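Local coordinates for beta-porphyranase A (Bacteroides plebeius, PDB 4AW7), which hydrolyses the sulfated red-algal polysaccharide porphyran at its beta-D-galactopyranose-(1->4)-alpha-L-galactopyranose-6-sulfate linkages, releasing mostly disaccharides, at residues P380-V384 and A396-D401; F302-E306 and Q383-F387; I485-S489 and I569-D573. All coordinates share one frame; numbering follows the deposited sequence.

How the contacts relate
Contact 2 opens first, on the end of helix 293-305, and closes 77 residues later on strand 382-389, so a helix of the catalytic barrel is brought against the beta-sandwich that follows. Contact 1 starts on that same strand and closes a short hairpin with strand 392-399; it opens just before contact 2 closes and ends after it, so the two loops cross, sharing Gln383 and Val384. They touch directly: Phe302 packs against Asp398, and Ala396 N probably bonds to Gln385 O, 2.8 Å apart. Contact 3 follows in series and joins two sheet-to-sheet connections in the C-terminal region. Its centre lies about 31 Å from that of contact 1 and 33 Å from that of contact 2.

Contact 1 (P380-V384 and A396-D401); sequences PDIQV and ALDNLD. With CA (calcium ion), chain C.
Gln383 and Asp398 form an antiparallel hydrogen-bonded pair, with Gln383 N to Asp398 O and Asp398 N to Gln383 O both 2.9 Å. Leu400 N to Asp381 O (2.8 Å) extends this pairing into the adjoining loop. Their side chains run alongside each other: Asp398 holds CG anti to its own N (chi1 -176°), which sets OD2 beside the amide, and Gln383 NE2 donates to the anti side of Asp398 OD2 at 3.0 Å, planes 50° apart. His299 bonds to both, through ND1 to Asp398 OD2 and through O to Gln383 NE2. The Leu400 CD1 methyl packs on the Gln383 amide, 3.4 Å from its CD; on the other face Leu397 CD2 meets Ile382 CG2 and Val384 CG1. With an alanine for Gln383, Asp398 OD2 and His299 O would probably lose their shared amide donor and Leu400 its cover.

At the calcium, Asp381 chelates through both carboxylate oxygens, joined by Asn535, Trp536 and Gly538 and three waters. One water donates to Asp401 OD1 at 2.7 Å. The Asp401 carboxylate stacks on that of Asp381, planes 2° apart, and its OD2 bonds to Gln405. The calcium probably offsets the charge of these acids, directly for Asp381 and through its water for Asp401.

Contact 2 (F302-E306 and Q383-F387); sequences FNLME and QVQAF
Gln385 and Glu306 each bend at the second torsion (chi2 -73° and -67°), and these bends let the two chains slide past each other in opposite directions until amide meets carboxylate. Gln385 NE2 donates to Glu306 OE2 at 3.1 Å, arriving on the anti side of the oxygen, 18° out of the carboxylate plane. One water donates to the same Glu306 OE2 (2.7 Å) and also to Val384 O (2.9 Å), tying the end of the helix to the strand backbone. The other oxygen, Glu306 OE1, makes a salt bridge with Arg30, so the carboxylate is gripped through both oxygens and its rotation is probably fixed.

The rest of the contact is mostly apolar. The Phe302 ring is met obliquely at CD2 by Gln383 CB (3.5 Å) and by Gln385 CG (3.6 Å), and it also packs on Ala396 and Asp398 of the next strand. Met305 reaches out with an extended chain: its SD lies 3.8 Å from Gln385 CG and comes to the edge of the Phe387 ring, 4.2 Å from CZ, a Met-aromatic contact close to the ring plane.

This is helix-on-sheet packing between domains: the last turn of a helix of the catalytic (beta/alpha) barrel rests on a strand of the adjoining beta-sandwich.

Contact 3 (I485-S489 and I569-D573); sequences ISAGS and ITFSD
Ile485 and Phe571 meet where a type II beta turn, Ser486 to Ser489, sits against the chain leaving strand 563-570. The first segment lies in the link from strand 469-484 to strand 491-498; the second is the end of strand 563-570 and the start of its link to strand 577-589, both links running between the two sheets of the C-terminal region.

Ile485 works with both its branches. CD1 lies over one face of the Phe571 ring, 4.0 Å from its centroid and 20° off the ring normal, displaced toward the rim: a CH-pi contact. CG2, placed anti to the backbone N by a chi1 of -59°, bears on Phe571 CD1 at 3.6 Å and comes equally near Asp573 O. The two side chains are buried together, and Val578 and Arg513 touch both of them, while Ile511 and Pro521 add to the packing round Phe571. The Asp573 carboxylate forms a salt bridge with Arg513.

Thr570 supports the other flank of the turn. Its methyl CG2 rests against Gly488 C at 3.5 Å, while its OG1 makes a weak hydrogen bond with Ser490 OG. Gly488 itself has a positive phi of 70°, as suits the third position of a type II turn. Its N donates to Phe571 O at 2.8 Å, nearly straight in line with the carbonyl, and Ala487 CB comes to 3.4 Å from Ser572 O. Under the turn sits a water that accepts from Phe571 N at 2.8 Å, with Ser489 O 2.9 Å from it.

Contact 1 (P380-V384 and A396-D401)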
loop_
_atom_site.group_PDB
_atom_site.type_symbol
_atom_site.label_atom_id
_atom_site.label_comp_id
_atom_site.label_asym_id
_atom_site.label_seq_id
_atom_site.Cartn_x
_atom_site.Cartn_y
_atom_site.Cartn_z
ATOM N N PRO A 380 15.370 11.312 -4.386
ATOM C CA PRO A 380 14.367 10.404 -3.844
ATOM C C PRO A 380 13.003 11.011 -3.601
ATOM O O PRO A 380 12.016 10.277 -3.472
ATOM C CB PRO A 380 14.992 9.901 -2.531
ATOM C CG PRO A 380 15.934 10.919 -2.180
ATOM C CD PRO A 380 16.496 11.500 -3.451
ATOM N N ASP A 381 12.895 12.325 -3.543
ATOM C CA ASP A 381 11.597 12.968 -3.479
ATOM C C ASP A 381 10.839 12.952 -4.777
ATOM O O ASP A 381 9.627 13.215 -4.738
ATOM C CB ASP A 381 11.727 14.404 -2.989
ATOM C CG ASP A 381 12.204 14.483 -1.583
ATOM O OD1 ASP A 381 11.631 13.790 -0.718
ATOM O OD2 ASP A 381 13.121 15.272 -1.253
ATOM N N ILE A 382 11.502 12.668 -5.901
ATOM C CA ILE A 382 10.814 12.626 -7.185
ATOM C C ILE A 382 10.617 11.146 -7.511
ATOM O O ILE A 382 11.549 10.417 -7.860
ATOM C CB ILE A 382 11.604 13.341 -8.272
ATOM C CG1 ILE A 382 11.833 14.789 -7.906
ATOM C CG2 ILE A 382 10.919 13.189 -9.624
ATOM C CD1 ILE A 382 10.590 15.614 -7.656
ATOM N N GLN A 383 9.380 10.685 -7.360
ATOM C CA GLN A 383 9.031 9.293 -7.644
ATOM C C GLN A 383 8.689 9.180 -9.120
ATOM O O GLN A 383 8.010 10.043 -9.663
ATOM C CB GLN A 383 7.817 8.838 -6.784
ATOM C CG GLN A 383 7.927 9.221 -5.301
ATOM C CD GLN A 383 6.900 8.488 -4.434
ATOM O OE1 GLN A 383 7.156 7.380 -3.948
ATOM N NE2 GLN A 383 5.698 9.065 -4.317
ATOM N N VAL A 384 9.160 8.111 -9.760
ATOM C CA VAL A 384 9.028 7.936 -11.193
ATOM C C VAL A 384 8.548 6.544 -11.537
ATOM O O VAL A 384 8.923 5.572 -10.897
ATOM C CB VAL A 384 10.354 8.233 -11.913
ATOM C CG1 VAL A 384 10.730 9.696 -11.714
ATOM C CG2 VAL A 384 11.457 7.280 -11.427
ATOM N N ALA A 396 5.327 8.693 -15.483
ATOM C CA ALA A 396 4.687 9.367 -14.366
ATOM C C ALA A 396 5.707 9.867 -13.370
ATOM O O ALA A 396 6.685 9.176 -13.105
ATOM C CB ALA A 396 3.660 8.447 -13.659
ATOM N N LEU A 397 5.432 11.047 -12.816
ATOM C CA LEU A 397 6.293 11.691 -11.803
ATOM C C LEU A 397 5.438 12.235 -10.681
ATOM O O LEU A 397 4.387 12.824 -10.914
ATOM C CB LEU A 397 7.119 12.844 -12.417
ATOM C CG LEU A 397 7.987 12.476 -13.609
ATOM C CD1 LEU A 397 7.240 12.693 -14.910
ATOM C CD2 LEU A 397 9.359 13.181 -13.514
ATOM N N ASP A 398 5.957 12.127 -9.474
ATOM C CA ASP A 398 5.306 12.659 -8.269
ATOM C C ASP A 398 6.336 13.371 -7.406
ATOM O O ASP A 398 7.445 12.876 -7.278
ATOM C CB ASP A 398 4.688 11.502 -7.464
ATOM C CG ASP A 398 3.926 11.965 -6.254
ATOM O OD1 ASP A 398 2.958 12.709 -6.416
ATOM O OD2 ASP A 398 4.306 11.543 -5.137
ATOM N N ASN A 399 5.992 14.495 -6.838
ATOM C CA ASN A 399 6.924 15.249 -5.982
ATOM C C ASN A 399 6.520 15.127 -4.508
ATOM O O ASN A 399 5.508 15.706 -4.099
ATOM C CB ASN A 399 6.961 16.719 -6.425
ATOM C CG ASN A 399 7.960 17.556 -5.634
ATOM O OD1 ASN A 399 8.658 17.048 -4.782
ATOM N ND2 ASN A 399 8.047 18.834 -5.972
ATOM N N LEU A 400 7.321 14.412 -3.732
ATOM C CA LEU A 400 7.133 14.254 -2.295
ATOM C C LEU A 400 7.696 15.410 -1.465
ATOM O O LEU A 400 7.493 15.431 -0.242
ATOM C CB LEU A 400 7.777 12.965 -1.798
ATOM C CG LEU A 400 7.171 11.630 -2.242
ATOM C CD1 LEU A 400 8.188 10.522 -1.996
ATOM C CD2 LEU A 400 5.869 11.346 -1.550
ATOM N N ASP A 401 8.458 16.302 -2.090
ATOM C CA ASP A 401 9.130 17.401 -1.370
ATOM C C ASP A 401 8.175 18.536 -1.131
ATOM O O ASP A 401 7.089 18.608 -1.694
ATOM C CB ASP A 401 10.320 17.902 -2.197
ATOM C CG ASP A 401 11.329 18.711 -1.416
ATOM O OD1 ASP A 401 11.455 18.600 -0.191
ATOM O OD2 ASP A 401 12.025 19.489 -2.083
HETATM CA CA CA C . 13.018 14.405 1.201
HETATM O O HOH W 1 13.982 17.284 -2.938
HETATM O O HOH W 2 11.438 16.282 1.245
HETATM O O HOH W 3 14.195 16.483 2.013
HETATM O O HOH W 4 14.056 13.944 3.335
#

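Contact 2 (F302-E306 and Q383-F387)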
loop_
_atom_site.group_PDB
_atom_site.type_symbol
_atom_site.label_atom_id
_atom_site.label_comp_id
_atom_site.label_asym_id
_atom_site.label_seq_id
_atom_site.Cartn_x
_atom_site.Cartn_y
_atom_site.Cartn_z
ATOM N N PHE A 302 2.973 5.348 -5.805
ATOM C CA PHE A 302 4.256 5.030 -6.422
ATOM C C PHE A 302 5.032 4.020 -5.578
ATOM O O PHE A 302 5.668 3.107 -6.135
ATOM C CB PHE A 302 5.102 6.306 -6.630
ATOM C CG PHE A 302 4.655 7.188 -7.785
ATOM C CD1 PHE A 302 3.457 7.910 -7.744
ATOM C CD2 PHE A 302 5.438 7.325 -8.917
ATOM C CE1 PHE A 302 3.049 8.683 -8.792
ATOM C CE2 PHE A 302 5.045 8.114 -9.955
ATOM C CZ PHE A 302 3.841 8.806 -9.900
ATOM N N ASN A 303 4.982 4.141 -4.245
ATOM C CA ASN A 303 5.539 3.155 -3.291
ATOM C C ASN A 303 4.952 1.797 -3.630
ATOM O O ASN A 303 5.649 0.791 -3.802
ATOM C CB ASN A 303 5.153 3.650 -1.847
ATOM C CG ASN A 303 5.430 2.664 -0.709
ATOM O OD1 ASN A 303 5.694 1.468 -0.915
ATOM N ND2 ASN A 303 5.364 3.172 0.561
ATOM N N LEU A 304 3.625 1.743 -3.697
ATOM C CA LEU A 304 2.949 0.462 -3.842
ATOM C C LEU A 304 3.151 -0.146 -5.219
ATOM O O LEU A 304 3.212 -1.370 -5.342
ATOM C CB LEU A 304 1.466 0.605 -3.490
ATOM C CG LEU A 304 1.161 1.141 -2.098
ATOM C CD1 LEU A 304 -0.328 1.210 -1.845
ATOM C CD2 LEU A 304 1.904 0.364 -1.008
ATOM N N MET A 305 3.301 0.661 -6.278
ATOM C CA MET A 305 3.652 0.135 -7.595
ATOM C C MET A 305 4.961 -0.633 -7.574
ATOM O O MET A 305 5.097 -1.685 -8.211
ATOM C CB MET A 305 3.702 1.260 -8.628
ATOM C CG MET A 305 2.295 1.693 -9.062
ATOM S SD MET A 305 2.408 3.095 -10.184
ATOM C CE MET A 305 0.774 3.085 -10.870
ATOM N N GLU A 306 5.929 -0.127 -6.805
ATOM C CA GLU A 306 7.236 -0.766 -6.659
ATOM C C GLU A 306 7.188 -2.023 -5.797
ATOM O O GLU A 306 8.229 -2.691 -5.669
ATOM C CB GLU A 306 8.224 0.218 -6.067
ATOM C CG GLU A 306 8.698 1.260 -7.061
ATOM C CD GLU A 306 9.539 0.653 -8.178
ATOM O OE1 GLU A 306 10.578 0.045 -7.869
ATOM O OE2 GLU A 306 9.189 0.771 -9.362
ATOM N N GLN A 383 9.380 10.685 -7.360
ATOM C CA GLN A 383 9.031 9.293 -7.644
ATOM C C GLN A 383 8.689 9.180 -9.120
ATOM O O GLN A 383 8.010 10.043 -9.663
ATOM C CB GLN A 383 7.817 8.838 -6.784
ATOM C CG GLN A 383 7.927 9.221 -5.301
ATOM C CD GLN A 383 6.900 8.488 -4.434
ATOM O OE1 GLN A 383 7.156 7.380 -3.948
ATOM N NE2 GLN A 383 5.698 9.065 -4.317
ATOM N N VAL A 384 9.160 8.111 -9.760
ATOM C CA VAL A 384 9.028 7.936 -11.193
ATOM C C VAL A 384 8.548 6.544 -11.537
ATOM O O VAL A 384 8.923 5.572 -10.897
ATOM C CB VAL A 384 10.354 8.233 -11.913
ATOM C CG1 VAL A 384 10.730 9.696 -11.714
ATOM C CG2 VAL A 384 11.457 7.280 -11.427
ATOM N N GLN A 385 7.711 6.460 -12.567
ATOM C CA GLN A 385 7.251 5.205 -13.134
ATOM C C GLN A 385 7.206 5.331 -14.637
ATOM O O GLN A 385 7.003 6.430 -15.160
ATOM C CB GLN A 385 5.852 4.838 -12.617
ATOM C CG GLN A 385 5.801 4.503 -11.158
ATOM C CD GLN A 385 6.411 3.155 -10.822
ATOM O OE1 GLN A 385 6.144 2.178 -11.508
ATOM N NE2 GLN A 385 7.189 3.080 -9.756
ATOM N N ALA A 386 7.380 4.231 -15.348
ATOM C CA ALA A 386 7.168 4.224 -16.799
ATOM C C ALA A 386 6.700 2.861 -17.246
ATOM O O ALA A 386 7.163 1.832 -16.753
ATOM C CB ALA A 386 8.463 4.594 -17.539
ATOM N N PHE A 387 5.801 2.863 -18.218
ATOM C CA PHE A 387 5.181 1.649 -18.778
ATOM C C PHE A 387 5.025 1.804 -20.267
ATOM O O PHE A 387 4.728 2.892 -20.771
ATOM C CB PHE A 387 3.786 1.374 -18.167
ATOM C CG PHE A 387 3.744 1.485 -16.678
ATOM C CD1 PHE A 387 4.104 0.412 -15.886
ATOM C CD2 PHE A 387 3.374 2.672 -16.054
ATOM C CE1 PHE A 387 4.084 0.501 -14.486
ATOM C CE2 PHE A 387 3.359 2.778 -14.679
ATOM C CZ PHE A 387 3.707 1.699 -13.894
HETATM O O HOH W 5 6.857 -0.218 -10.472
HETATM O O HOH W 6 9.777 2.847 -11.007
#

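Contact 3 (I485-S489 and I569-D573)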
loop_
_atom_site.group_PDB
_atom_site.type_symbol
_atom_site.label_atom_id
_atom_site.label_comp_id
_atom_site.label_asym_id
_atom_site.label_seq_id
_atom_site.Cartn_x
_atom_site.Cartn_y
_atom_site.Cartn_z
ATOM N N ILE A 485 20.687 0.133 18.615
ATOM C CA ILE A 485 21.876 0.875 18.230
ATOM C C ILE A 485 22.621 1.411 19.457
ATOM O O ILE A 485 22.040 2.106 20.285
ATOM C CB ILE A 485 21.521 2.058 17.339
ATOM C CG1 ILE A 485 20.795 1.558 16.054
ATOM C CG2 ILE A 485 22.760 2.924 16.990
ATOM C CD1 ILE A 485 20.061 2.671 15.287
ATOM N N SER A 486 23.927 1.164 19.506
ATOM C CA SER A 486 24.796 1.714 20.554
ATOM C C SER A 486 25.880 2.521 19.895
ATOM O O SER A 486 26.351 2.177 18.792
ATOM C CB SER A 486 25.444 0.571 21.301
ATOM O OG SER A 486 24.520 -0.090 22.107
ATOM N N ALA A 487 26.329 3.572 20.570
ATOM C CA ALA A 487 27.315 4.500 19.997
ATOM C C ALA A 487 28.611 3.780 19.645
ATOM O O ALA A 487 29.208 3.078 20.497
ATOM C CB ALA A 487 27.623 5.650 20.985
ATOM N N GLY A 488 29.025 3.953 18.391
ATOM C CA GLY A 488 30.299 3.422 17.877
ATOM C C GLY A 488 30.362 1.906 17.734
ATOM O O GLY A 488 31.424 1.354 17.445
ATOM N N SER A 489 29.229 1.214 17.878
ATOM C CA SER A 489 29.200 -0.220 17.872
ATOM C C SER A 489 28.614 -0.736 16.538
ATOM O O SER A 489 27.418 -0.591 16.258
ATOM C CB SER A 489 28.359 -0.740 19.005
ATOM O OG SER A 489 28.444 -2.146 19.056
ATOM N N ILE A 569 27.058 -1.383 9.552
ATOM C CA ILE A 569 26.762 0.034 9.729
ATOM C C ILE A 569 27.100 0.459 11.173
ATOM O O ILE A 569 26.912 -0.319 12.099
ATOM C CB ILE A 569 25.321 0.431 9.306
ATOM C CG1 ILE A 569 24.294 -0.116 10.260
ATOM C CG2 ILE A 569 25.017 -0.030 7.896
ATOM C CD1 ILE A 569 22.867 0.386 9.910
ATOM N N THR A 570 27.582 1.683 11.305
ATOM C CA THR A 570 27.963 2.201 12.620
ATOM C C THR A 570 27.444 3.623 12.777
ATOM O O THR A 570 27.746 4.503 11.987
ATOM C CB THR A 570 29.498 2.111 12.866
ATOM O OG1 THR A 570 29.953 0.789 12.566
ATOM C CG2 THR A 570 29.788 2.439 14.353
ATOM N N PHE A 571 26.668 3.838 13.844
ATOM C CA PHE A 571 26.206 5.157 14.229
ATOM C C PHE A 571 27.144 5.694 15.312
ATOM O O PHE A 571 27.597 4.929 16.164
ATOM C CB PHE A 571 24.771 5.104 14.779
ATOM C CG PHE A 571 23.750 4.615 13.780
ATOM C CD1 PHE A 571 23.586 3.264 13.524
ATOM C CD2 PHE A 571 23.005 5.531 13.069
ATOM C CE1 PHE A 571 22.654 2.811 12.591
ATOM C CE2 PHE A 571 22.036 5.069 12.112
ATOM C CZ PHE A 571 21.904 3.741 11.899
ATOM N N SER A 572 27.308 6.995 15.309
ATOM C CA SER A 572 28.194 7.640 16.297
ATOM C C SER A 572 27.531 7.836 17.658
ATOM O O SER A 572 28.229 8.120 18.671
ATOM C CB SER A 572 28.647 8.958 15.728
ATOM O OG SER A 572 27.590 9.844 15.501
ATOM N N ASP A 573 26.206 7.698 17.689
ATOM C CA ASP A 573 25.407 7.897 18.896
ATOM C C ASP A 573 24.554 6.685 19.207
ATOM O O ASP A 573 24.342 5.821 18.351
ATOM C CB ASP A 573 24.594 9.193 18.772
ATOM C CG ASP A 573 23.684 9.237 17.541
ATOM O OD1 ASP A 573 23.754 8.337 16.699
ATOM O OD2 ASP A 573 22.938 10.241 17.385
HETATM O O HOH W 7 26.082 1.942 15.858
#